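Long-range contacts in polymerase cofactor VP35 (PDB 3L2A), which probably binds double-stranded RNA through its interferon inhibitory domain, helping the virus evade the host interferon response, and serves as a cofactor of the viral polymerase: residues F76-P81 with P107-R111; Q30-V34 with V114-K118; K14-Y18 with I48-F52. All blocks are in the same frame, centred on the assembly; numbering follows the deposited sequence.

Interaction 1 of 3, residues F76-P81 with P107-R111; sequences FQDVPP and PKIDR
A helix end with its extended tail packs on a 3-10 turn of the VP35 interferon inhibitory domain, in the loop that leads into strand 113-118. Phe76 to Asp78 finish a helix; Val79 (phi/psi -123/140) breaks from it, and 79-81 run on extended. Opposite, Pro107 and Lys108 are extended and Ile109 to Arg111 form the 3-10 turn, with Arg111 N bonded to Lys108 O at 3.1 Å. The nearest CA pairs are Pro80-Lys108, 6.1 Å, and Pro81-Ile109, 5.6 Å.

The main bump is Ile109 (m, t), a branched side chain filling the hollow between Phe76 and Pro81: CG2 lies 4.1 Å from Phe76 CD1, CG1 3.9 Å from Pro81 CG, and CD1 3.6 Å from Val79 O. The Pro81 ring fits against Pro107, CG to CB 4.1 Å. Ile38 of helix 27-41 touches Phe76, Val79 and Ile109.

Lys108 starts away, but its m, m, p, t chain curls back over the cleft. Asp110, chi1 81°, brings OD1 to 3.3 Å from Gln77 CG. One water ties the two segments together, donating to Phe76 O (3.0 Å) and Val79 O (2.6 Å) and accepting from Lys108 NZ (2.9 Å) and Ile109 N (2.9 Å).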
ATOM      1  N   PHE A  76       5.045  -6.649   6.887  1.00 19.56           N
ATOM      2  CA  PHE A  76       5.115  -5.208   6.627  1.00 20.59           C
ATOM      3  C   PHE A  76       6.047  -4.482   7.563  1.00 23.87           C
ATOM      4  O   PHE A  76       6.340  -3.314   7.363  1.00 25.32           O
ATOM      5  CB  PHE A  76       3.710  -4.587   6.555  1.00 19.33           C
ATOM      6  CG  PHE A  76       2.912  -5.142   5.435  1.00 18.09           C
ATOM      7  CD1 PHE A  76       3.248  -4.829   4.121  1.00 18.75           C
ATOM      8  CD2 PHE A  76       1.852  -6.028   5.679  1.00 17.61           C
ATOM      9  CE1 PHE A  76       2.533  -5.356   3.056  1.00 19.58           C
ATOM     10  CE2 PHE A  76       1.140  -6.565   4.613  1.00 17.58           C
ATOM     11  CZ  PHE A  76       1.472  -6.236   3.317  1.00 17.86           C
ATOM     12  N   GLN A  77       6.551  -5.219   8.547  1.00 24.72           N
ATOM     13  CA  GLN A  77       7.667  -4.777   9.362  1.00 28.61           C
ATOM     14  C   GLN A  77       8.989  -5.348   8.826  1.00 29.52           C
ATOM     15  O   GLN A  77      10.042  -4.751   9.024  1.00 33.50           O
ATOM     16  CB  GLN A  77       7.434  -5.169  10.827  1.00 30.74           C
ATOM     17  CG  GLN A  77       6.424  -4.264  11.506  1.00 36.40           C
ATOM     18  CD  GLN A  77       5.691  -4.951  12.627  1.00 43.08           C
ATOM     19  OE1 GLN A  77       5.054  -5.993  12.421  1.00 44.40           O
ATOM     20  NE2 GLN A  77       5.766  -4.376  13.826  1.00 47.83           N
ATOM     21  N   ASP A  78       8.909  -6.494   8.141  1.00 29.39           N
ATOM     22  CA  ASP A  78      10.071  -7.246   7.648  1.00 31.58           C
ATOM     23  C   ASP A  78      10.621  -6.623   6.347  1.00 31.53           C
ATOM     24  O   ASP A  78      11.782  -6.831   6.003  1.00 34.46           O
ATOM     25  CB  ASP A  78       9.713  -8.725   7.324  1.00 31.97           C
ATOM     26  CG  ASP A  78       9.226  -9.574   8.547  1.00 34.90           C
ATOM     27  OD1 ASP A  78       9.459  -9.212   9.730  1.00 35.96           O
ATOM     28  OD2 ASP A  78       8.618 -10.661   8.287  1.00 33.59           O
ATOM     29  N   VAL A  79       9.771  -5.924   5.593  1.00 28.26           N
ATOM     30  CA  VAL A  79      10.102  -5.500   4.220  1.00 28.61           C
ATOM     31  C   VAL A  79       9.984  -3.975   4.122  1.00 27.40           C
ATOM     32  O   VAL A  79       9.043  -3.408   4.678  1.00 27.48           O
ATOM     33  CB  VAL A  79       9.118  -6.177   3.208  1.00 28.33           C
ATOM     34  CG1 VAL A  79       9.231  -5.596   1.826  1.00 31.57           C
ATOM     35  CG2 VAL A  79       9.353  -7.684   3.148  1.00 30.79           C
ATOM     36  N   PRO A  80      10.913  -3.310   3.406  1.00 27.97           N
ATOM     37  CA  PRO A  80      10.784  -1.848   3.270  1.00 27.50           C
ATOM     38  C   PRO A  80       9.718  -1.383   2.272  1.00 24.72           C
ATOM     39  O   PRO A  80       9.327  -2.142   1.398  1.00 24.18           O
ATOM     40  CB  PRO A  80      12.164  -1.442   2.752  1.00 30.21           C
ATOM     41  CG  PRO A  80      12.630  -2.636   1.964  1.00 31.73           C
ATOM     42  CD  PRO A  80      12.130  -3.823   2.728  1.00 30.40           C
ATOM     43  N   PRO A  81       9.325  -0.099   2.341  1.00 25.25           N
ATOM     44  CA  PRO A  81       8.483   0.429   1.283  1.00 24.24           C
ATOM     45  C   PRO A  81       9.259   0.298  -0.035  1.00 24.01           C
ATOM     46  O   PRO A  81      10.461   0.591  -0.055  1.00 26.46           O
ATOM     47  CB  PRO A  81       8.306   1.907   1.658  1.00 26.48           C
ATOM     48  CG  PRO A  81       8.705   2.029   3.091  1.00 28.10           C
ATOM     49  CD  PRO A  81       9.671   0.909   3.356  1.00 27.68           C
ATOM     50  N   PRO A 107      12.381   4.328   6.442  1.00 37.45           N
ATOM     51  CA  PRO A 107      10.925   4.441   6.423  1.00 34.14           C
ATOM     52  C   PRO A 107      10.271   3.066   6.548  1.00 32.52           C
ATOM     53  O   PRO A 107      10.756   2.078   5.975  1.00 32.02           O
ATOM     54  CB  PRO A 107      10.637   5.057   5.050  1.00 31.97           C
ATOM     55  CG  PRO A 107      11.756   4.628   4.214  1.00 34.15           C
ATOM     56  CD  PRO A 107      12.960   4.630   5.119  1.00 36.09           C
ATOM     57  N   LYS A 108       9.207   3.007   7.334  1.00 31.35           N
ATOM     58  CA  LYS A 108       8.542   1.750   7.622  1.00 30.98           C
ATOM     59  C   LYS A 108       7.130   1.775   7.083  1.00 27.32           C
ATOM     60  O   LYS A 108       6.401   2.731   7.309  1.00 26.89           O
ATOM     61  CB  LYS A 108       8.549   1.482   9.132  1.00 34.85           C
ATOM     62  CG  LYS A 108       9.956   1.268   9.743  1.00 39.98           C
ATOM     63  CD  LYS A 108      10.544  -0.104   9.369  1.00 46.29           C
ATOM     64  CE  LYS A 108      11.355  -0.075   8.059  1.00 46.69           C
ATOM     65  NZ  LYS A 108      11.366  -1.397   7.345  1.00 49.39           N
ATOM     66  N   ILE A 109       6.742   0.723   6.372  1.00 25.42           N
ATOM     67  CA  ILE A 109       5.362   0.633   5.881  1.00 23.69           C
ATOM     68  C   ILE A 109       4.335   0.792   7.016  1.00 24.42           C
ATOM     69  O   ILE A 109       3.328   1.459   6.822  1.00 24.74           O
ATOM     70  CB  ILE A 109       5.133  -0.661   5.082  1.00 24.01           C
ATOM     71  CG1 ILE A 109       6.073  -0.693   3.864  1.00 23.86           C
ATOM     72  CG2 ILE A 109       3.665  -0.787   4.646  1.00 22.53           C
ATOM     73  CD1 ILE A 109       6.095  -2.016   3.141  1.00 25.37           C
ATOM     74  N   ASP A 110       4.587   0.193   8.189  1.00 27.36           N
ATOM     75  CA  ASP A 110       3.605   0.248   9.294  1.00 29.46           C
ATOM     76  C   ASP A 110       3.476   1.629   9.951  1.00 30.61           C
ATOM     77  O   ASP A 110       2.546   1.872  10.733  1.00 33.08           O
ATOM     78  CB  ASP A 110       3.805  -0.891  10.319  1.00 33.37           C
ATOM     79  CG  ASP A 110       4.914  -0.616  11.325  1.00 37.79           C
ATOM     80  OD1 ASP A 110       4.985  -1.363  12.333  1.00 43.68           O
ATOM     81  OD2 ASP A 110       5.722   0.309  11.118  1.00 39.51           O
ATOM     82  N   ARG A 111       4.384   2.536   9.603  1.00 31.37           N
ATOM     83  CA  ARG A 111       4.281   3.930  10.031  1.00 30.78           C
ATOM     84  C   ARG A 111       3.643   4.833   8.964  1.00 27.26           C
ATOM     85  O   ARG A 111       3.547   6.040   9.146  1.00 27.71           O
ATOM     86  CB  ARG A 111       5.638   4.472  10.455  1.00 33.19           C
ATOM     87  CG  ARG A 111       6.212   3.746  11.649  1.00 39.31           C
ATOM     88  CD  ARG A 111       7.475   4.424  12.126  1.00 45.75           C
ATOM     89  NE  ARG A 111       8.018   3.783  13.318  1.00 52.85           N
ATOM     90  CZ  ARG A 111       9.013   4.283  14.046  1.00 57.96           C
ATOM     91  NH1 ARG A 111       9.574   5.438  13.704  1.00 59.44           N
ATOM     92  NH2 ARG A 111       9.445   3.631  15.119  1.00 62.17           N
TER
HETATM   93  O   HOH W   1       8.571  -1.549   6.490  1.00 27.74           O

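Interaction 2 of 3, residues Q30-V34 with V114-K118; sequences QLVQV and VCLFK
This is a buried helix-on-strand packing contact near the centre of the chain, where helix 27-41 of the helical part of the interferon inhibitory domain meets strand 113-118 of its mixed sheet. The strand is an inner one, lying between 83-85, parallel to it, and 124-128, antiparallel. Residues 30-34 are regular alpha helix, with Val34 N bonded to Gln30 O at 3.0 Å. The strand axis crosses the helix axis almost at a right angle, 98°, with a closest approach of 8.1 Å, so the helix meets mainly the beginning of the strand.

Val114 is the centre of the contact. Its CA is 5.7 Å from that of Leu31, and its t rotamer sends CG1 in among three helix residues: 3.8 Å from Gln30 CG, 3.9 Å from Leu31 CB and 3.9 Å from Val34 CG2. A short beta-branched side chain suits this place, filling the gap without pushing the backbones apart. Its phi/psi of -77/-49 is not that of an extended residue; Cys115 (-163/171) is fully extended, and Leu116 and Phe117 continue as strand.

Gln30 (t, p) is amphipathic in use. Its CG methylene packs on Cys115 SG at 3.8 Å, and NE2 comes to 4.5 Å from Phe117 CZ, at the ring edge, while OE1 hydrogen-bonds a glycerol that probably came from the crystallisation liquor. Leu31 continues onto Ile129, and Val34 onto Pro82. No hydrogen bond joins the segments. Val34 CG2 (chi1 t) reaches 4.2 Å from Cys115 CB and covers Val114 O at 3.4 Å, a carbonyl buried without a partner.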
ATOM      1  N   GLN A  30      -2.363   3.089  -4.294  1.00 16.93           N
ATOM      2  CA  GLN A  30      -0.945   2.718  -4.338  1.00 17.11           C
ATOM      3  C   GLN A  30      -0.631   1.701  -3.237  1.00 16.49           C
ATOM      4  O   GLN A  30       0.094   0.706  -3.470  1.00 15.56           O
ATOM      5  CB  GLN A  30      -0.030   3.940  -4.232  1.00 18.75           C
ATOM      6  CG  GLN A  30       1.432   3.590  -4.408  1.00 24.35           C
ATOM      7  CD  GLN A  30       1.749   3.029  -5.782  1.00 30.74           C
ATOM      8  OE1 GLN A  30       2.189   1.876  -5.913  1.00 35.74           O
ATOM      9  NE2 GLN A  30       1.513   3.826  -6.810  1.00 31.80           N
ATOM     10  N   LEU A  31      -1.207   1.925  -2.050  1.00 14.80           N
ATOM     11  CA  LEU A  31      -1.025   0.975  -0.935  1.00 14.79           C
ATOM     12  C   LEU A  31      -1.542  -0.416  -1.243  1.00 14.70           C
ATOM     13  O   LEU A  31      -0.880  -1.391  -0.892  1.00 13.49           O
ATOM     14  CB  LEU A  31      -1.623   1.525   0.362  1.00 15.15           C
ATOM     15  CG  LEU A  31      -1.363   0.679   1.617  1.00 14.56           C
ATOM     16  CD1 LEU A  31       0.116   0.341   1.887  1.00 16.13           C
ATOM     17  CD2 LEU A  31      -2.006   1.352   2.797  1.00 14.49           C
ATOM     18  N   VAL A  32      -2.693  -0.520  -1.922  1.00 13.47           N
ATOM     19  CA  VAL A  32      -3.225  -1.836  -2.331  1.00 13.63           C
ATOM     20  C   VAL A  32      -2.195  -2.538  -3.217  1.00 15.13           C
ATOM     21  O   VAL A  32      -1.912  -3.709  -3.039  1.00 14.77           O
ATOM     22  CB  VAL A  32      -4.535  -1.654  -3.084  1.00 13.48           C
ATOM     23  CG1 VAL A  32      -4.941  -2.945  -3.891  1.00 14.08           C
ATOM     24  CG2 VAL A  32      -5.662  -1.241  -2.102  1.00 14.95           C
ATOM     25  N   GLN A  33      -1.624  -1.801  -4.177  1.00 15.17           N
ATOM     26  CA  GLN A  33      -0.618  -2.418  -5.061  1.00 16.90           C
ATOM     27  C   GLN A  33       0.612  -2.914  -4.299  1.00 16.57           C
ATOM     28  O   GLN A  33       1.126  -4.013  -4.576  1.00 17.51           O
ATOM     29  CB  GLN A  33      -0.201  -1.431  -6.142  1.00 18.08           C
ATOM     30  CG  GLN A  33      -1.367  -1.000  -6.974  1.00 21.49           C
ATOM     31  CD  GLN A  33      -1.014   0.168  -7.868  1.00 27.56           C
ATOM     32  OE1 GLN A  33       0.005   0.144  -8.557  1.00 32.24           O
ATOM     33  NE2 GLN A  33      -1.864   1.186  -7.875  1.00 28.19           N
ATOM     34  N   VAL A  34       1.062  -2.110  -3.346  1.00 15.35           N
ATOM     35  CA  VAL A  34       2.245  -2.415  -2.533  1.00 15.60           C
ATOM     36  C   VAL A  34       1.958  -3.663  -1.701  1.00 15.23           C
ATOM     37  O   VAL A  34       2.769  -4.581  -1.650  1.00 15.58           O
ATOM     38  CB  VAL A  34       2.621  -1.215  -1.633  1.00 15.76           C
ATOM     39  CG1 VAL A  34       3.621  -1.625  -0.525  1.00 17.18           C
ATOM     40  CG2 VAL A  34       3.190  -0.013  -2.489  1.00 17.15           C
ATOM     41  N   VAL A 114       4.129   4.367   2.195  1.00 18.01           N
ATOM     42  CA  VAL A 114       3.620   3.441   1.207  1.00 17.62           C
ATOM     43  C   VAL A 114       4.697   2.965   0.222  1.00 18.19           C
ATOM     44  O   VAL A 114       4.827   1.770  -0.068  1.00 18.26           O
ATOM     45  CB  VAL A 114       2.406   4.065   0.458  1.00 18.46           C
ATOM     46  CG1 VAL A 114       1.848   3.100  -0.614  1.00 18.59           C
ATOM     47  CG2 VAL A 114       1.312   4.443   1.462  1.00 18.77           C
ATOM     48  N   CYS A 115       5.440   3.912  -0.332  1.00 17.51           N
ATOM     49  CA  CYS A 115       6.457   3.595  -1.300  1.00 19.05           C
ATOM     50  C   CYS A 115       7.356   4.807  -1.370  1.00 20.22           C
ATOM     51  O   CYS A 115       7.048   5.846  -0.777  1.00 19.70           O
ATOM     52  CB  CYS A 115       5.833   3.274  -2.661  1.00 19.24           C
ATOM     53  SG  CYS A 115       4.906   4.661  -3.422  1.00 22.14           S
ATOM     54  N   LEU A 116       8.465   4.654  -2.072  1.00 21.60           N
ATOM     55  CA  LEU A 116       9.421   5.745  -2.245  1.00 24.36           C
ATOM     56  C   LEU A 116       9.566   5.984  -3.724  1.00 25.92           C
ATOM     57  O   LEU A 116       9.857   5.065  -4.472  1.00 26.74           O
ATOM     58  CB  LEU A 116      10.765   5.343  -1.664  1.00 26.27           C
ATOM     59  CG  LEU A 116      10.760   4.793  -0.242  1.00 27.13           C
ATOM     60  CD1 LEU A 116      12.161   4.409   0.157  1.00 29.96           C
ATOM     61  CD2 LEU A 116      10.209   5.811   0.733  1.00 27.72           C
ATOM     62  N   PHE A 117       9.325   7.222  -4.148  1.00 27.98           N
ATOM     63  CA  PHE A 117       9.458   7.569  -5.546  1.00 30.62           C
ATOM     64  C   PHE A 117      10.842   8.152  -5.702  1.00 34.46           C
ATOM     65  O   PHE A 117      11.122   9.218  -5.156  1.00 33.96           O
ATOM     66  CB  PHE A 117       8.421   8.611  -5.951  1.00 30.69           C
ATOM     67  CG  PHE A 117       7.011   8.095  -5.968  1.00 28.88           C
ATOM     68  CD1 PHE A 117       6.093   8.535  -5.027  1.00 27.71           C
ATOM     69  CD2 PHE A 117       6.605   7.173  -6.941  1.00 29.72           C
ATOM     70  CE1 PHE A 117       4.776   8.093  -5.044  1.00 26.09           C
ATOM     71  CE2 PHE A 117       5.279   6.708  -6.973  1.00 29.32           C
ATOM     72  CZ  PHE A 117       4.364   7.173  -6.017  1.00 28.10           C
ATOM     73  N   LYS A 118      11.707   7.461  -6.428  1.00 45.40           N
ATOM     74  CA  LYS A 118      13.046   7.982  -6.657  1.00 40.75           C
ATOM     75  C   LYS A 118      13.111   8.727  -7.978  1.00 39.49           C
ATOM     76  O   LYS A 118      12.889   8.146  -9.049  1.00 42.08           O
ATOM     77  CB  LYS A 118      14.101   6.870  -6.631  1.00 42.43           C
ATOM     78  CG  LYS A 118      15.492   7.360  -6.975  1.00 41.20           C
ATOM     79  CD  LYS A 118      16.554   6.547  -6.283  1.00 47.62           C
ATOM     80  CE  LYS A 118      17.927   7.193  -6.438  1.00 50.41           C
ATOM     81  NZ  LYS A 118      18.930   6.355  -5.731  1.00 60.17           N
TER

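Interaction 3 of 3, residues K14-Y18 with I48-F52. With ACY (acetic acid), chain C.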
ATOM      1  N   LYS A  14      -6.536  -7.407  -5.345  1.00 16.16           N
ATOM      2  CA  LYS A  14      -6.471  -6.009  -5.778  1.00 18.37           C
ATOM      3  C   LYS A  14      -7.869  -5.525  -6.173  1.00 19.07           C
ATOM      4  O   LYS A  14      -8.301  -4.441  -5.779  1.00 19.67           O
ATOM      5  CB  LYS A  14      -5.489  -5.856  -6.928  1.00 20.06           C
ATOM      6  CG  LYS A  14      -5.410  -4.420  -7.457  1.00 24.43           C
ATOM      7  CD  LYS A  14      -4.598  -4.339  -8.715  1.00 32.77           C
ATOM      8  CE  LYS A  14      -4.736  -2.966  -9.339  1.00 37.48           C
ATOM      9  NZ  LYS A  14      -3.634  -2.717 -10.313  1.00 45.50           N
ATOM     10  N   GLU A  15      -8.593  -6.345  -6.938  1.00 19.36           N
ATOM     11  CA  GLU A  15      -9.914  -5.972  -7.422  1.00 22.37           C
ATOM     12  C   GLU A  15     -10.887  -5.790  -6.280  1.00 20.56           C
ATOM     13  O   GLU A  15     -11.609  -4.790  -6.245  1.00 22.82           O
ATOM     14  CB  GLU A  15     -10.420  -7.015  -8.420  1.00 23.15           C
ATOM     15  CG  GLU A  15      -9.671  -6.975  -9.737  1.00 29.71           C
ATOM     16  CD  GLU A  15     -10.132  -8.065 -10.719  1.00 31.89           C
ATOM     17  OE1 GLU A  15     -10.951  -8.927 -10.317  1.00 39.23           O
ATOM     18  OE2 GLU A  15      -9.684  -8.038 -11.897  1.00 40.13           O
ATOM     19  N   ILE A  16     -10.890  -6.716  -5.317  1.00 18.83           N
ATOM     20  CA  ILE A  16     -11.725  -6.563  -4.111  1.00 20.11           C
ATOM     21  C   ILE A  16     -11.401  -5.255  -3.365  1.00 18.22           C
ATOM     22  O   ILE A  16     -12.299  -4.522  -2.925  1.00 20.01           O
ATOM     23  CB  ILE A  16     -11.536  -7.761  -3.139  1.00 19.81           C
ATOM     24  CG1 ILE A  16     -12.240  -9.005  -3.706  1.00 23.29           C
ATOM     25  CG2 ILE A  16     -12.059  -7.442  -1.732  1.00 22.56           C
ATOM     26  CD1 ILE A  16     -11.896 -10.292  -2.972  1.00 23.80           C
ATOM     27  N   MET A  17     -10.114  -4.981  -3.197  1.00 16.70           N
ATOM     28  CA  MET A  17      -9.714  -3.789  -2.429  1.00 16.60           C
ATOM     29  C   MET A  17     -10.060  -2.506  -3.199  1.00 17.63           C
ATOM     30  O   MET A  17     -10.521  -1.509  -2.606  1.00 19.94           O
ATOM     31  CB  MET A  17      -8.230  -3.857  -2.060  1.00 16.53           C
ATOM     32  CG  MET A  17      -7.944  -4.969  -1.053  1.00 15.99           C
ATOM     33  SD  MET A  17      -6.177  -5.066  -0.759  1.00 18.47           S
ATOM     34  CE  MET A  17      -6.157  -6.065   0.741  1.00 18.38           C
ATOM     35  N   TYR A  18      -9.841  -2.509  -4.518  1.00 19.99           N
ATOM     36  CA  TYR A  18     -10.205  -1.350  -5.355  1.00 20.78           C
ATOM     37  C   TYR A  18     -11.707  -1.102  -5.393  1.00 21.26           C
ATOM     38  O   TYR A  18     -12.157   0.042  -5.521  1.00 20.85           O
ATOM     39  CB  TYR A  18      -9.700  -1.518  -6.791  1.00 22.34           C
ATOM     40  CG  TYR A  18      -8.319  -0.991  -7.097  1.00 23.05           C
ATOM     41  CD1 TYR A  18      -7.295  -1.056  -6.168  1.00 21.06           C
ATOM     42  CD2 TYR A  18      -8.030  -0.452  -8.355  1.00 26.30           C
ATOM     43  CE1 TYR A  18      -6.015  -0.598  -6.465  1.00 22.22           C
ATOM     44  CE2 TYR A  18      -6.750   0.019  -8.663  1.00 26.52           C
ATOM     45  CZ  TYR A  18      -5.749  -0.054  -7.705  1.00 25.21           C
ATOM     46  OH  TYR A  18      -4.474   0.380  -8.006  1.00 28.34           O
ATOM     47  N   ILE A  48      -3.501 -11.606   4.359  1.00 13.16           N
ATOM     48  CA  ILE A  48      -3.877 -10.202   4.114  1.00 12.83           C
ATOM     49  C   ILE A  48      -5.394 -10.069   3.845  1.00 13.59           C
ATOM     50  O   ILE A  48      -6.069  -9.215   4.394  1.00 14.79           O
ATOM     51  CB  ILE A  48      -3.048  -9.677   2.943  1.00 12.39           C
ATOM     52  CG1 ILE A  48      -1.586  -9.543   3.369  1.00 14.00           C
ATOM     53  CG2 ILE A  48      -3.603  -8.336   2.434  1.00 14.69           C
ATOM     54  CD1 ILE A  48      -0.600  -9.362   2.162  1.00 14.75           C
ATOM     55  N   HIS A  49      -5.918 -10.962   3.023  1.00 13.41           N
ATOM     56  CA  HIS A  49      -7.343 -10.969   2.700  1.00 14.45           C
ATOM     57  C   HIS A  49      -8.172 -11.185   3.963  1.00 14.61           C
ATOM     58  O   HIS A  49      -9.178 -10.513   4.164  1.00 15.34           O
ATOM     59  CB  HIS A  49      -7.604 -12.032   1.622  1.00 15.55           C
ATOM     60  CG  HIS A  49      -9.039 -12.131   1.188  1.00 18.96           C
ATOM     61  ND1 HIS A  49      -9.611 -13.330   0.814  1.00 20.67           N
ATOM     62  CD2 HIS A  49     -10.000 -11.190   1.030  1.00 19.95           C
ATOM     63  CE1 HIS A  49     -10.871 -13.127   0.466  1.00 21.61           C
ATOM     64  NE2 HIS A  49     -11.138 -11.839   0.602  1.00 21.59           N
ATOM     65  N   ALA A  50      -7.718 -12.102   4.816  1.00 14.75           N
ATOM     66  CA  ALA A  50      -8.431 -12.428   6.067  1.00 14.76           C
ATOM     67  C   ALA A  50      -8.484 -11.203   6.963  1.00 15.20           C
ATOM     68  O   ALA A  50      -9.499 -10.888   7.550  1.00 15.76           O
ATOM     69  CB  ALA A  50      -7.708 -13.567   6.792  1.00 15.65           C
ATOM     70  N   GLU A  51      -7.343 -10.530   7.083  1.00 15.05           N
ATOM     71  CA  GLU A  51      -7.287  -9.324   7.927  1.00 16.15           C
ATOM     72  C   GLU A  51      -8.138  -8.184   7.352  1.00 15.35           C
ATOM     73  O   GLU A  51      -8.778  -7.417   8.097  1.00 16.82           O
ATOM     74  CB  GLU A  51      -5.831  -8.910   8.084  1.00 17.25           C
ATOM     75  CG  GLU A  51      -5.095  -9.859   8.995  1.00 20.75           C
ATOM     76  CD  GLU A  51      -5.497  -9.710  10.446  1.00 27.45           C
ATOM     77  OE1 GLU A  51      -6.298  -8.803  10.771  1.00 29.59           O
ATOM     78  OE2 GLU A  51      -4.996 -10.506  11.263  1.00 33.62           O
ATOM     79  N   PHE A  52      -8.132  -8.061   6.033  1.00 15.43           N
ATOM     80  CA  PHE A  52      -8.958  -7.048   5.359  1.00 15.53           C
ATOM     81  C   PHE A  52     -10.418  -7.305   5.712  1.00 15.89           C
ATOM     82  O   PHE A  52     -11.133  -6.419   6.143  1.00 16.31           O
ATOM     83  CB  PHE A  52      -8.759  -7.116   3.848  1.00 16.62           C
ATOM     84  CG  PHE A  52      -9.443  -6.005   3.099  1.00 17.27           C
ATOM     85  CD1 PHE A  52      -8.999  -4.689   3.254  1.00 17.18           C
ATOM     86  CD2 PHE A  52     -10.509  -6.270   2.235  1.00 17.22           C
ATOM     87  CE1 PHE A  52      -9.612  -3.638   2.541  1.00 17.99           C
ATOM     88  CE2 PHE A  52     -11.133  -5.232   1.522  1.00 19.76           C
ATOM     89  CZ  PHE A  52     -10.670  -3.916   1.664  1.00 17.27           C
TER
HETATM   90  C   ACY C   2     -13.188  -9.326   1.059  1.00 37.86           C
HETATM   91  O   ACY C   2     -11.963  -9.254   1.267  1.00 38.65           O
HETATM   92  OXT ACY C   2     -13.732 -10.321   0.516  1.00 36.52           O
HETATM   93  CH3 ACY C   2     -13.988  -8.133   1.506  1.00 37.38           C
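A methionine laid over a phenylalanine ring spans two helices whose backbones stay well apart. The axes of the short segments 14-18 and 48-52 come no closer than 11.7 Å, and even the nearest CA atoms, those of Met17 and Phe52, are 8.5 Å apart. The segments run nearly parallel, at 20°, and long side chains must bridge the gap.

Met17 does so with an extended m, t, t chain. Its CG sits 4.0 Å from the centroid of the Phe52 ring and 12° off the ring normal, a CH-pi contact over the face. SD, 5.0 Å from the same centroid, adds a Met-aromatic contact, and CE goes on to Ile48 CG2 at 3.8 Å. An unbranched, flexible residue suits this path, since it can follow the ring and still touch the preceding turn of helix 45-57. Phe52 (chi1 t) reaches back across the space, and Ile16 CG2 packs 4.0 Å from its CE2.

The floor of the gap belongs to helix 62-72: Leu66 and Ile69 touch Met17, and Ala65 and Ile69 touch Phe52. The contact is thus part of the core of a helical bundle. Ile16 CD1 lies 4.0 Å from His49 NE2, and that nitrogen donates to OXT of a bound acetic acid molecule at 3.0 Å. The molecule probably comes from the crystallisation liquor.

With no hydrogen bond between the two segments, attachment rests on dispersion and shape, Met17 and Phe52 supplying over half the buried surface, while beside Ile16 the imidazole adds a polar NE2 satisfied by the acetic acid.

In the fold
Helix 27-41 is a partner in interaction 2 and touches residues of both other contacts. In interaction 2 one side of it packs on the sheet, while Val32 turns the other way to Lys14, Met17 and Tyr18 of interaction 3 (Val32 CG2 to Met17 CB 3.7 Å); the two centres are about 16 Å apart. Interactions 1 and 2, with centres about 11 Å apart, meet where Pro81 CB lies 3.9 Å from Cys115 CA. Interactions 1 and 3 are about 18 Å apart between centres, yet Phe76 CZ touches Ile48 CD1 at 3.9 Å. Mostly apolar contacts thus link the helical bundle to the sheet. Glycerol at Gln30 and acetic acid at His49 are both probably from the crystallisation liquor.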